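Local coordinates for NTP_transf_2 domain-containing protein (Capnocytophaga granulosa, PDB 6WT9) that synthesises the cyclic dinucleotide 3',3'-c-di-GMP from two GTP molecules as a second messenger in a CBASS antiphage defence system of bacteria, at residues N12-S17 with I45-N50; N18-Q23 with P54-K59; K28-N33 with V41-T46; I264-F269 with K334-E339. One frame throughout, in Å; residues are numbered along the deposited sequence.

Contact 1 (N12-S17 with I45-N50); sequences NLQNRS and ITLAMN
The carbonyl O of L13 is gripped at 3.0 Å by the backbone N of S17 and more weakly by the N of R16, in the last turn of helix 6-17, where both L13 and S17 touch L47. This helix lies almost parallel to helix 40-49, with the two segments' axes 15° apart and 10.3 Å at closest approach, a side-by-side helix pair in the helical part of the CD-NTase fold. L13 and L47 carry the contact, their side chains sliding past each other in opposite directions. Each has CG anti to the backbone N (chi1 -173° in L13, -171° in L47), which brings the two CG atoms within 3.9 Å. L13 CD2 rests 3.6 Å from L47 CB and 3.9 Å from A48 CB. L47 in turn lays its CD2 3.7 Å from Q14 CG, crossing the Q14 chain at about a right angle, while its other methyl, CD1, approaches S17 OG to 4.1 Å. N255 of helix 245-259 is hydrogen-bonded to both helices, through OD1 to R16 NH1 and through ND2 to A48 O. The tightest approach across the contact is L13 CD2 to the backbone N of A48, at 3.4 Å.

Contact 2 (N18-Q23 with P54-K59); sequences NPEKLQ and PEYTNK
Between helices 6-17 and 23-32, the chain makes a type I beta turn from N18 to K21 and reaches L22 at the N-cap of the second helix; opposite it stands the first turn of helix 54-71, with the CA atoms of N18 and Y56 8.1 Å apart. Y56 spans this distance, its CG anti to the carbonyl carbon (chi1 -67°); its hydroxyl reaches the turn. That hydroxyl donates to N18 OD1, which lies at the ring edge in the ring plane; the modelled separation of these two oxygens is very short, and its exact value is doubtful. The same hydroxyl accepts from the backbone N of E20 at 2.9 Å. P19 meets the ring tip to tip, with CD 3.5 Å from Y56 CZ, and E20 CG sits at the ring edge, 3.8 Å from Y56 CE1. The amide of N18 also grips the backbone of L22 from both ends: L22 N reaches N18 OD1 at 3.1 Å, and N18 ND2 reaches L22 O at 3.0 Å. L22 CD1 packs 3.6 Å from E55 CG, the two side chains at about a right angle. As modelled, the Y56 hydroxyl both gives and receives a bond, and N18 OD1 accepts from L22 N as well as from that hydroxyl, so one asparagine would join the turn, the next helix's N-cap and helix 54-71.

Contact 3 (K28-N33 with V41-T46); sequences KFFSDN and VLKYIT
T46 and N33 reach toward each other tip to tip, the T46 methyl CG2 standing 3.4 Å from N33 CG. The amide of N33 is held in turn: its ND2 donates to F29 O at 3.0 Å, with an N-H...O angle of 155°, and its OD1 is hydrogen-bonded to K288. F29 crosses T46 obliquely, its CE1 3.6 Å from T46 CG2, and points the tip of its ring at the next helix, where CZ comes within 3.8 Å of K43 O near the ring plane. F30 turns one face to its neighbour F29, whose CD2 stands 3.9 Å above the centre of the F30 ring. K43 is extended beyond CG and brings CE to the edge of the F30 ring, 4.0 Å from CE1. T46 splits its two branches: CG2 faces N33 and F29, while OG1, anti to the carbonyl carbon (chi1 -58°), donates to L42 O at 2.7 Å and is also hydrogen-bonded to Y289. F10 of helix 6-17 touches F29, F30 and K43. The arrangement is that of a helix-loop-helix in which consecutive helices, 23-32 and 40-49, are joined by a short connection and pack steeply crossed, their segment axes 111° apart.

Contact 4 (I264-F269 with K334-E339); sequences IELSSF and KMLLQE
An inverse gamma turn centred on E265 places I264 and L266, the residues flanking it, against one side chain of helix 327-347, that of L336. The turn is closed by a weak backbone bond from L266 N to I264 O at 3.0 Å. L336, with CG anti to the backbone N (chi1 -176°), divides its two methyls between the partners: CD1 meets I264 CD1 at 4.0 Å, while CD2 meets L266 CD1 at 3.8 Å. I264 reaches furthest onto the helix. With CD1 anti to CA about the CB-CG1 bond (chi2 175°), the chain extends until CD1 lies 3.8 Å from L336 CA, against the backbone itself, and 4.2 Å from E339 CG. Further back along the same side chain, CG1 passes 4.1 Å from M335 CB; the rest of this selenomethionine bends away. The contact thereby joins the loop that leads into helix 268-276 to the long C-terminal helix of the helical part of the protein, where L336 also touches L299 of helix 291-304. The backbone of the loop is held by polar bonds as well, L266 O to K257 and E265 N to S332 OG. Beyond the CG that I264 CD1 touches, the E339 carboxylate forms a salt bridge with K4 through OE1 and a hydrogen bond with S260 OG through OE2.

How the contacts relate
From the N terminus, helix 6-17 and the turn after it open contacts 1 and 2, which close in the same order on helices 40-49 and 54-71; their segments therefore alternate along the chain and the two loops cross. Contact 3 is the most local of the four, closing the short connection from helix 23-32 to helix 40-49 within the span of contact 2. It shares I45 and T46 with contact 1, and the two meet where F29 packs on L47. Contact 2 touches contact 1 through S17 and Y56. Contact 4 follows in series, about 24 Å from contact 3 between centres, and ties the loop before helix 268-276 to the C-terminal helix 327-347.

Contact 1 (N12-S17 with I45-N50)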
loop_
_atom_site.group_PDB
_atom_site.type_symbol
_atom_site.label_atom_id
_atom_site.label_comp_id
_atom_site.label_asym_id
_atom_site.label_seq_id
_atom_site.Cartn_x
_atom_site.Cartn_y
_atom_site.Cartn_z
ATOM N N ASN A 12 -11.074 17.075 -3.654
ATOM C CA ASN A 12 -11.260 15.651 -3.910
ATOM C C ASN A 12 -10.328 14.810 -3.047
ATOM O O ASN A 12 -10.708 13.732 -2.577
ATOM C CB ASN A 12 -11.036 15.354 -5.394
ATOM C CG ASN A 12 -11.262 13.895 -5.736
ATOM O OD1 ASN A 12 -12.391 13.472 -5.970
ATOM N ND2 ASN A 12 -10.185 13.116 -5.761
ATOM N N LEU A 13 -9.103 15.291 -2.827
ATOM C CA LEU A 13 -8.173 14.571 -1.967
ATOM C C LEU A 13 -8.648 14.552 -0.519
ATOM O O LEU A 13 -8.434 13.560 0.188
ATOM C CB LEU A 13 -6.782 15.194 -2.064
ATOM C CG LEU A 13 -5.651 14.453 -1.351
ATOM C CD1 LEU A 13 -5.598 13.006 -1.810
ATOM C CD2 LEU A 13 -4.328 15.146 -1.611
ATOM N N GLN A 14 -9.288 15.633 -0.060
ATOM C CA GLN A 14 -9.854 15.641 1.286
ATOM C C GLN A 14 -10.919 14.563 1.439
ATOM O O GLN A 14 -10.987 13.887 2.472
ATOM C CB GLN A 14 -10.436 17.017 1.610
ATOM C CG GLN A 14 -9.402 18.082 1.960
ATOM C CD GLN A 14 -10.033 19.436 2.233
ATOM O OE1 GLN A 14 -10.866 19.911 1.464
ATOM N NE2 GLN A 14 -9.644 20.059 3.340
ATOM N N ASN A 15 -11.761 14.388 0.418
ATOM C CA ASN A 15 -12.788 13.355 0.465
ATOM C C ASN A 15 -12.203 11.955 0.355
ATOM O O ASN A 15 -12.823 10.997 0.831
ATOM C CB ASN A 15 -13.812 13.584 -0.647
ATOM C CG ASN A 15 -14.572 14.888 -0.481
ATOM O OD1 ASN A 15 -14.817 15.340 0.638
ATOM N ND2 ASN A 15 -14.950 15.498 -1.596
ATOM N N ARG A 16 -11.027 11.811 -0.255
ATOM C CA ARG A 16 -10.397 10.500 -0.352
ATOM C C ARG A 16 -9.762 10.091 0.972
ATOM O O ARG A 16 -9.991 8.979 1.460
ATOM C CB ARG A 16 -9.356 10.507 -1.473
ATOM C CG ARG A 16 -8.549 9.225 -1.597
ATOM C CD ARG A 16 -7.436 9.395 -2.620
ATOM N NE ARG A 16 -7.971 9.741 -3.934
ATOM C CZ ARG A 16 -7.350 10.520 -4.816
ATOM N NH1 ARG A 16 -6.166 11.049 -4.524
ATOM N NH2 ARG A 16 -7.921 10.779 -5.986
ATOM N N SER A 17 -8.964 10.978 1.570
ATOM C CA SER A 17 -8.273 10.651 2.811
ATOM C C SER A 17 -9.132 10.881 4.048
ATOM O O SER A 17 -8.883 10.252 5.082
ATOM C CB SER A 17 -6.979 11.465 2.928
ATOM O OG SER A 17 -7.238 12.859 2.913
ATOM N N ILE A 45 -0.047 19.065 -2.575
ATOM C CA ILE A 45 1.176 18.300 -2.359
ATOM C C ILE A 45 1.296 17.875 -0.901
ATOM O O ILE A 45 1.640 16.725 -0.603
ATOM C CB ILE A 45 2.400 19.114 -2.815
ATOM C CG1 ILE A 45 2.316 19.413 -4.313
ATOM C CG2 ILE A 45 3.688 18.368 -2.502
ATOM C CD1 ILE A 45 3.322 20.441 -4.780
ATOM N N THR A 46 1.011 18.789 0.030
ATOM C CA THR A 46 1.156 18.468 1.448
ATOM C C THR A 46 0.170 17.391 1.880
ATOM O O THR A 46 0.526 16.488 2.646
ATOM C CB THR A 46 0.973 19.725 2.299
ATOM O OG1 THR A 46 1.930 20.717 1.908
ATOM C CG2 THR A 46 1.173 19.398 3.769
ATOM N N LEU A 47 -1.073 17.464 1.399
ATOM C CA LEU A 47 -2.058 16.455 1.771
ATOM C C LEU A 47 -1.786 15.122 1.085
ATOM O O LEU A 47 -2.021 14.065 1.680
ATOM C CB LEU A 47 -3.469 16.944 1.445
ATOM C CG LEU A 47 -4.596 16.062 1.984
ATOM C CD1 LEU A 47 -4.395 15.801 3.468
ATOM C CD2 LEU A 47 -5.952 16.699 1.728
ATOM N N ALA A 48 -1.282 15.148 -0.152
ATOM C CA ALA A 48 -0.970 13.907 -0.853
ATOM C C ALA A 48 0.186 13.155 -0.210
ATOM O O ALA A 48 0.345 11.957 -0.463
ATOM C CB ALA A 48 -0.653 14.192 -2.322
HETATM N N MSE A 49 0.994 13.828 0.603
HETATM C CA MSE A 49 2.095 13.185 1.306
HETATM C C MSE A 49 1.691 12.839 2.730
HETATM O O MSE A 49 2.323 12.009 3.383
HETATM C CB MSE A 49 3.325 14.089 1.319
HETATM C CG MSE A 49 3.922 14.343 -0.049
HETATM SE SE MSE A 49 5.453 15.551 0.036
HETATM C CE MSE A 49 6.063 15.351 -1.808
ATOM N N ASN A 50 0.631 13.488 3.201
ATOM C CA ASN A 50 0.196 13.318 4.579
ATOM C C ASN A 50 -0.343 11.910 4.802
ATOM O O ASN A 50 -0.999 11.330 3.933
ATOM C CB ASN A 50 -0.872 14.356 4.924
ATOM C CG ASN A 50 -0.894 14.705 6.401
ATOM O OD1 ASN A 50 -1.751 14.237 7.150
ATOM N ND2 ASN A 50 0.049 15.536 6.826
#

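Contact 2 (N18-Q23 with P54-K59)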
loop_
_atom_site.group_PDB
_atom_site.type_symbol
_atom_site.label_atom_id
_atom_site.label_comp_id
_atom_site.label_asym_id
_atom_site.label_seq_id
_atom_site.Cartn_x
_atom_site.Cartn_y
_atom_site.Cartn_z
ATOM N N ASN A 18 -10.131 11.757 3.966
ATOM C CA ASN A 18 -11.008 12.082 5.090
ATOM C C ASN A 18 -12.449 12.073 4.596
ATOM O O ASN A 18 -13.100 13.121 4.512
ATOM C CB ASN A 18 -10.624 13.437 5.690
ATOM C CG ASN A 18 -11.424 13.786 6.932
ATOM O OD1 ASN A 18 -12.185 12.969 7.451
ATOM N ND2 ASN A 18 -11.251 15.010 7.415
ATOM N N PRO A 19 -12.980 10.893 4.252
ATOM C CA PRO A 19 -14.322 10.851 3.649
ATOM C C PRO A 19 -15.431 11.252 4.604
ATOM O O PRO A 19 -16.456 11.778 4.153
ATOM C CB PRO A 19 -14.460 9.387 3.208
ATOM C CG PRO A 19 -13.576 8.636 4.142
ATOM C CD PRO A 19 -12.404 9.546 4.409
ATOM N N GLU A 20 -15.266 11.017 5.903
ATOM C CA GLU A 20 -16.270 11.424 6.877
ATOM C C GLU A 20 -16.175 12.900 7.234
ATOM O O GLU A 20 -16.989 13.381 8.028
ATOM C CB GLU A 20 -16.150 10.568 8.140
ATOM C CG GLU A 20 -16.229 9.076 7.862
ATOM C CD GLU A 20 -16.256 8.240 9.125
ATOM O OE1 GLU A 20 -16.412 8.819 10.220
ATOM O OE2 GLU A 20 -16.123 7.002 9.021
ATOM N N LYS A 21 -15.204 13.619 6.665
ATOM C CA LYS A 21 -15.072 15.066 6.845
ATOM C C LYS A 21 -14.953 15.437 8.321
ATOM O O LYS A 21 -15.588 16.379 8.798
ATOM C CB LYS A 21 -16.236 15.809 6.185
ATOM C CG LYS A 21 -16.335 15.576 4.687
ATOM C CD LYS A 21 -17.620 16.151 4.118
ATOM C CE LYS A 21 -17.721 15.889 2.624
ATOM N NZ LYS A 21 -19.025 16.346 2.068
ATOM N N LEU A 22 -14.136 14.684 9.051
ATOM C CA LEU A 22 -13.883 14.990 10.453
ATOM C C LEU A 22 -13.076 16.277 10.546
ATOM O O LEU A 22 -11.975 16.369 9.992
ATOM C CB LEU A 22 -13.146 13.830 11.120
ATOM C CG LEU A 22 -13.839 12.473 10.970
ATOM C CD1 LEU A 22 -13.070 11.373 11.685
ATOM C CD2 LEU A 22 -15.273 12.546 11.478
ATOM N N GLN A 23 -13.629 17.277 11.238
ATOM C CA GLN A 23 -13.015 18.600 11.252
ATOM C C GLN A 23 -11.701 18.612 12.024
ATOM O O GLN A 23 -10.810 19.411 11.710
ATOM C CB GLN A 23 -13.989 19.622 11.838
ATOM C CG GLN A 23 -13.517 21.059 11.728
ATOM C CD GLN A 23 -13.295 21.495 10.293
ATOM O OE1 GLN A 23 -14.074 21.156 9.402
ATOM N NE2 GLN A 23 -12.224 22.246 10.062
ATOM N N PRO A 54 -4.963 8.336 11.975
ATOM C CA PRO A 54 -5.167 7.046 12.656
ATOM C C PRO A 54 -6.611 6.789 13.044
ATOM O O PRO A 54 -6.960 5.639 13.339
ATOM C CB PRO A 54 -4.261 7.150 13.891
ATOM C CG PRO A 54 -4.057 8.618 14.098
ATOM C CD PRO A 54 -4.063 9.227 12.728
ATOM N N GLU A 55 -7.458 7.821 13.055
ATOM C CA GLU A 55 -8.887 7.617 13.275
ATOM C C GLU A 55 -9.459 6.620 12.276
ATOM O O GLU A 55 -10.232 5.728 12.646
ATOM C CB GLU A 55 -9.622 8.955 13.178
ATOM C CG GLU A 55 -11.113 8.879 13.456
ATOM C CD GLU A 55 -11.449 9.107 14.916
ATOM O OE1 GLU A 55 -10.523 9.068 15.754
ATOM O OE2 GLU A 55 -12.638 9.333 15.223
ATOM N N TYR A 56 -9.083 6.751 11.001
ATOM C CA TYR A 56 -9.521 5.801 9.985
ATOM C C TYR A 56 -8.724 4.505 10.046
ATOM O O TYR A 56 -9.293 3.416 9.910
ATOM C CB TYR A 56 -9.394 6.419 8.593
ATOM C CG TYR A 56 -10.338 7.567 8.337
ATOM C CD1 TYR A 56 -11.670 7.334 8.027
ATOM C CD2 TYR A 56 -9.896 8.881 8.392
ATOM C CE1 TYR A 56 -12.539 8.378 7.789
ATOM C CE2 TYR A 56 -10.759 9.933 8.152
ATOM C CZ TYR A 56 -12.079 9.674 7.852
ATOM O OH TYR A 56 -12.947 10.714 7.613
ATOM N N THR A 57 -7.406 4.605 10.241
ATOM C CA THR A 57 -6.556 3.420 10.189
ATOM C C THR A 57 -6.884 2.448 11.317
ATOM O O THR A 57 -6.877 1.228 11.115
ATOM C CB THR A 57 -5.084 3.829 10.243
ATOM O OG1 THR A 57 -4.818 4.782 9.206
ATOM C CG2 THR A 57 -4.180 2.617 10.046
ATOM N N ASN A 58 -7.185 2.968 12.510
ATOM C CA ASN A 58 -7.502 2.089 13.632
ATOM C C ASN A 58 -8.788 1.311 13.385
ATOM O O ASN A 58 -8.903 0.151 13.795
ATOM C CB ASN A 58 -7.608 2.896 14.926
ATOM C CG ASN A 58 -6.281 3.484 15.353
ATOM O OD1 ASN A 58 -5.224 3.035 14.915
ATOM N ND2 ASN A 58 -6.330 4.494 16.216
ATOM N N LYS A 59 -9.766 1.929 12.717
ATOM C CA LYS A 59 -11.006 1.222 12.421
ATOM C C LYS A 59 -10.808 0.182 11.325
ATOM O O LYS A 59 -11.453 -0.873 11.350
ATOM C CB LYS A 59 -12.101 2.214 12.031
ATOM C CG LYS A 59 -12.359 3.278 13.086
ATOM C CD LYS A 59 -13.546 4.160 12.729
ATOM C CE LYS A 59 -14.861 3.410 12.867
ATOM N NZ LYS A 59 -16.034 4.313 12.686
#

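Contact 3 (K28-N33 with V41-T46)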
loop_
_atom_site.group_PDB
_atom_site.type_symbol
_atom_site.label_atom_id
_atom_site.label_comp_id
_atom_site.label_asym_id
_atom_site.label_seq_id
_atom_site.Cartn_x
_atom_site.Cartn_y
_atom_site.Cartn_z
ATOM N N LYS A 28 -6.038 19.946 12.224
ATOM C CA LYS A 28 -4.659 19.541 12.477
ATOM C C LYS A 28 -3.801 19.672 11.225
ATOM O O LYS A 28 -2.604 19.966 11.322
ATOM C CB LYS A 28 -4.623 18.107 13.014
ATOM C CG LYS A 28 -3.262 17.428 12.916
ATOM C CD LYS A 28 -3.179 16.188 13.789
ATOM C CE LYS A 28 -2.870 16.556 15.231
ATOM N NZ LYS A 28 -1.579 17.291 15.345
ATOM N N PHE A 29 -4.394 19.481 10.045
ATOM C CA PHE A 29 -3.641 19.605 8.801
ATOM C C PHE A 29 -3.141 21.031 8.602
ATOM O O PHE A 29 -1.942 21.264 8.411
ATOM C CB PHE A 29 -4.508 19.162 7.622
ATOM C CG PHE A 29 -3.872 19.395 6.282
ATOM C CD1 PHE A 29 -2.899 18.536 5.802
ATOM C CD2 PHE A 29 -4.253 20.472 5.498
ATOM C CE1 PHE A 29 -2.311 18.749 4.566
ATOM C CE2 PHE A 29 -3.671 20.691 4.263
ATOM C CZ PHE A 29 -2.699 19.826 3.797
ATOM N N PHE A 30 -4.054 22.005 8.641
ATOM C CA PHE A 30 -3.652 23.396 8.456
ATOM C C PHE A 30 -2.826 23.904 9.630
ATOM O O PHE A 30 -1.973 24.780 9.452
ATOM C CB PHE A 30 -4.880 24.280 8.243
ATOM C CG PHE A 30 -5.527 24.101 6.899
ATOM C CD1 PHE A 30 -4.959 24.658 5.765
ATOM C CD2 PHE A 30 -6.703 23.381 6.767
ATOM C CE1 PHE A 30 -5.548 24.498 4.526
ATOM C CE2 PHE A 30 -7.296 23.217 5.530
ATOM C CZ PHE A 30 -6.717 23.776 4.408
ATOM N N SER A 31 -3.060 23.371 10.831
ATOM C CA SER A 31 -2.235 23.744 11.973
ATOM C C SER A 31 -0.805 23.246 11.804
ATOM O O SER A 31 0.151 23.984 12.071
ATOM C CB SER A 31 -2.844 23.198 13.263
ATOM O OG SER A 31 -1.984 23.420 14.368
ATOM N N ASP A 32 -0.640 21.998 11.360
ATOM C CA ASP A 32 0.694 21.445 11.158
ATOM C C ASP A 32 1.380 22.010 9.922
ATOM O O ASP A 32 2.602 21.874 9.792
ATOM C CB ASP A 32 0.628 19.922 11.051
ATOM C CG ASP A 32 0.226 19.260 12.356
ATOM O OD1 ASP A 32 0.017 19.981 13.355
ATOM O OD2 ASP A 32 0.118 18.016 12.379
ATOM N N ASN A 33 0.632 22.626 9.009
ATOM C CA ASN A 33 1.184 23.145 7.756
ATOM C C ASN A 33 0.596 24.518 7.474
ATOM O O ASN A 33 -0.152 24.707 6.506
ATOM C CB ASN A 33 0.905 22.182 6.601
ATOM C CG ASN A 33 1.433 20.786 6.863
ATOM O OD1 ASN A 33 2.614 20.507 6.646
ATOM N ND2 ASN A 33 0.558 19.897 7.324
ATOM N N VAL A 41 -1.522 24.672 -4.775
ATOM C CA VAL A 41 -0.573 23.633 -5.161
ATOM C C VAL A 41 0.166 23.096 -3.940
ATOM O O VAL A 41 0.476 21.902 -3.874
ATOM C CB VAL A 41 0.398 24.150 -6.241
ATOM C CG1 VAL A 41 1.294 25.244 -5.694
ATOM C CG2 VAL A 41 1.228 23.004 -6.808
ATOM N N LEU A 42 0.437 23.948 -2.948
ATOM C CA LEU A 42 1.072 23.467 -1.725
ATOM C C LEU A 42 0.111 22.636 -0.886
ATOM O O LEU A 42 0.539 21.690 -0.217
ATOM C CB LEU A 42 1.606 24.642 -0.903
ATOM C CG LEU A 42 2.622 25.570 -1.568
ATOM C CD1 LEU A 42 3.116 26.609 -0.576
ATOM C CD2 LEU A 42 3.787 24.782 -2.155
ATOM N N LYS A 43 -1.181 22.977 -0.904
ATOM C CA LYS A 43 -2.172 22.187 -0.178
ATOM C C LYS A 43 -2.257 20.776 -0.739
ATOM O O LYS A 43 -2.268 19.793 0.011
ATOM C CB LYS A 43 -3.544 22.858 -0.250
ATOM C CG LYS A 43 -3.648 24.219 0.405
ATOM C CD LYS A 43 -5.066 24.753 0.249
ATOM C CE LYS A 43 -5.236 26.118 0.884
ATOM N NZ LYS A 43 -6.641 26.599 0.746
ATOM N N TYR A 44 -2.330 20.660 -2.067
ATOM C CA TYR A 44 -2.469 19.354 -2.697
ATOM C C TYR A 44 -1.243 18.488 -2.445
ATOM O O TYR A 44 -1.371 17.302 -2.121
ATOM C CB TYR A 44 -2.718 19.527 -4.196
ATOM C CG TYR A 44 -2.830 18.231 -4.964
ATOM C CD1 TYR A 44 -3.948 17.421 -4.837
ATOM C CD2 TYR A 44 -1.821 17.825 -5.827
ATOM C CE1 TYR A 44 -4.056 16.237 -5.540
ATOM C CE2 TYR A 44 -1.920 16.645 -6.535
ATOM C CZ TYR A 44 -3.040 15.855 -6.389
ATOM O OH TYR A 44 -3.142 14.677 -7.093
ATOM N N ILE A 45 -0.047 19.065 -2.575
ATOM C CA ILE A 45 1.176 18.300 -2.359
ATOM C C ILE A 45 1.296 17.875 -0.901
ATOM O O ILE A 45 1.640 16.725 -0.603
ATOM C CB ILE A 45 2.400 19.114 -2.815
ATOM C CG1 ILE A 45 2.316 19.413 -4.313
ATOM C CG2 ILE A 45 3.688 18.368 -2.502
ATOM C CD1 ILE A 45 3.322 20.441 -4.780
ATOM N N THR A 46 1.011 18.789 0.030
ATOM C CA THR A 46 1.156 18.468 1.448
ATOM C C THR A 46 0.170 17.391 1.880
ATOM O O THR A 46 0.526 16.488 2.646
ATOM C CB THR A 46 0.973 19.725 2.299
ATOM O OG1 THR A 46 1.930 20.717 1.908
ATOM C CG2 THR A 46 1.173 19.398 3.769
#

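Contact 4 (I264-F269 with K334-E339)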
loop_
_atom_site.group_PDB
_atom_site.type_symbol
_atom_site.label_atom_id
_atom_site.label_comp_id
_atom_site.label_asym_id
_atom_site.label_seq_id
_atom_site.Cartn_x
_atom_site.Cartn_y
_atom_site.Cartn_z
ATOM N N ILE A 264 -2.151 4.690 -15.296
ATOM C CA ILE A 264 -0.844 4.313 -14.767
ATOM C C ILE A 264 -1.027 2.986 -14.040
ATOM O O ILE A 264 -1.426 2.949 -12.875
ATOM C CB ILE A 264 -0.273 5.390 -13.845
ATOM C CG1 ILE A 264 -0.175 6.728 -14.580
ATOM C CG2 ILE A 264 1.090 4.967 -13.313
ATOM C CD1 ILE A 264 0.279 7.876 -13.700
ATOM N N GLU A 265 -0.731 1.888 -14.732
ATOM C CA GLU A 265 -0.911 0.552 -14.165
ATOM C C GLU A 265 0.354 0.102 -13.430
ATOM O O GLU A 265 0.986 -0.903 -13.753
ATOM C CB GLU A 265 -1.309 -0.435 -15.256
ATOM C CG GLU A 265 -2.710 -0.204 -15.797
ATOM C CD GLU A 265 -3.109 -1.225 -16.841
ATOM O OE1 GLU A 265 -2.239 -2.010 -17.272
ATOM O OE2 GLU A 265 -4.297 -1.244 -17.229
ATOM N N LEU A 266 0.715 0.886 -12.421
ATOM C CA LEU A 266 1.789 0.552 -11.495
ATOM C C LEU A 266 1.165 0.241 -10.144
ATOM O O LEU A 266 0.483 1.092 -9.562
ATOM C CB LEU A 266 2.792 1.699 -11.374
ATOM C CG LEU A 266 3.545 2.107 -12.638
ATOM C CD1 LEU A 266 4.401 3.334 -12.364
ATOM C CD2 LEU A 266 4.396 0.955 -13.142
ATOM N N SER A 267 1.388 -0.974 -9.654
ATOM C CA SER A 267 0.826 -1.371 -8.375
ATOM C C SER A 267 1.540 -0.650 -7.235
ATOM O O SER A 267 2.582 -0.013 -7.417
ATOM C CB SER A 267 0.930 -2.882 -8.191
ATOM O OG SER A 267 2.286 -3.296 -8.185
ATOM N N SER A 268 0.952 -0.749 -6.039
ATOM C CA SER A 268 1.631 -0.251 -4.847
ATOM C C SER A 268 2.939 -0.993 -4.623
ATOM O O SER A 268 3.921 -0.402 -4.161
ATOM C CB SER A 268 0.720 -0.391 -3.626
ATOM O OG SER A 268 -0.543 0.205 -3.866
ATOM N N PHE A 269 2.960 -2.288 -4.948
ATOM C CA PHE A 269 4.195 -3.066 -4.960
ATOM C C PHE A 269 5.281 -2.361 -5.767
ATOM O O PHE A 269 6.423 -2.231 -5.315
ATOM C CB PHE A 269 3.892 -4.453 -5.536
ATOM C CG PHE A 269 4.996 -5.454 -5.368
ATOM C CD1 PHE A 269 5.077 -6.229 -4.222
ATOM C CD2 PHE A 269 5.928 -5.653 -6.374
ATOM C CE1 PHE A 269 6.081 -7.166 -4.070
ATOM C CE2 PHE A 269 6.933 -6.590 -6.229
ATOM C CZ PHE A 269 7.008 -7.349 -5.074
ATOM N N LYS A 334 6.574 6.044 -17.562
ATOM C CA LYS A 334 6.733 7.307 -18.275
ATOM C C LYS A 334 5.589 8.265 -17.966
ATOM O O LYS A 334 5.820 9.461 -17.750
ATOM C CB LYS A 334 6.825 7.059 -19.781
ATOM C CG LYS A 334 8.076 6.320 -20.227
ATOM C CD LYS A 334 8.050 6.072 -21.728
ATOM C CE LYS A 334 9.283 5.311 -22.189
ATOM N NZ LYS A 334 9.266 5.068 -23.658
HETATM N N MSE A 335 4.357 7.763 -17.935
HETATM C CA MSE A 335 3.198 8.609 -17.663
HETATM C C MSE A 335 3.235 9.158 -16.242
HETATM O O MSE A 335 2.799 10.281 -15.991
HETATM C CB MSE A 335 1.893 7.844 -17.892
HETATM C CG MSE A 335 1.684 7.371 -19.322
HETATM SE SE MSE A 335 2.273 8.655 -20.666
HETATM C CE MSE A 335 1.085 10.138 -20.261
ATOM N N LEU A 336 3.755 8.357 -15.309
ATOM C CA LEU A 336 3.931 8.841 -13.943
ATOM C C LEU A 336 5.001 9.926 -13.886
ATOM O O LEU A 336 4.889 10.878 -13.105
ATOM C CB LEU A 336 4.284 7.679 -13.015
ATOM C CG LEU A 336 4.404 7.988 -11.524
ATOM C CD1 LEU A 336 3.101 8.560 -10.986
ATOM C CD2 LEU A 336 4.799 6.737 -10.755
ATOM N N LEU A 337 6.042 9.801 -14.714
ATOM C CA LEU A 337 7.050 10.851 -14.808
ATOM C C LEU A 337 6.446 12.154 -15.320
ATOM O O LEU A 337 6.840 13.243 -14.885
ATOM C CB LEU A 337 8.192 10.394 -15.713
ATOM C CG LEU A 337 9.302 11.406 -15.997
ATOM C CD1 LEU A 337 9.940 11.878 -14.700
ATOM C CD2 LEU A 337 10.341 10.796 -16.921
ATOM N N GLN A 338 5.488 12.061 -16.249
ATOM C CA GLN A 338 4.796 13.259 -16.719
ATOM C C GLN A 338 4.088 13.970 -15.573
ATOM O O GLN A 338 4.174 15.196 -15.445
ATOM C CB GLN A 338 3.786 12.896 -17.810
ATOM C CG GLN A 338 4.300 11.942 -18.877
ATOM C CD GLN A 338 5.246 12.599 -19.858
ATOM O OE1 GLN A 338 5.424 13.819 -19.848
ATOM N NE2 GLN A 338 5.860 11.793 -20.717
ATOM N N GLU A 339 3.386 13.212 -14.727
ATOM C CA GLU A 339 2.651 13.818 -13.622
ATOM C C GLU A 339 3.592 14.502 -12.637
ATOM O O GLU A 339 3.318 15.618 -12.180
ATOM C CB GLU A 339 1.808 12.759 -12.913
ATOM C CG GLU A 339 0.805 12.055 -13.818
ATOM C CD GLU A 339 -0.318 12.969 -14.272
ATOM O OE1 GLU A 339 -0.630 13.936 -13.546
ATOM O OE2 GLU A 339 -0.887 12.721 -15.356
#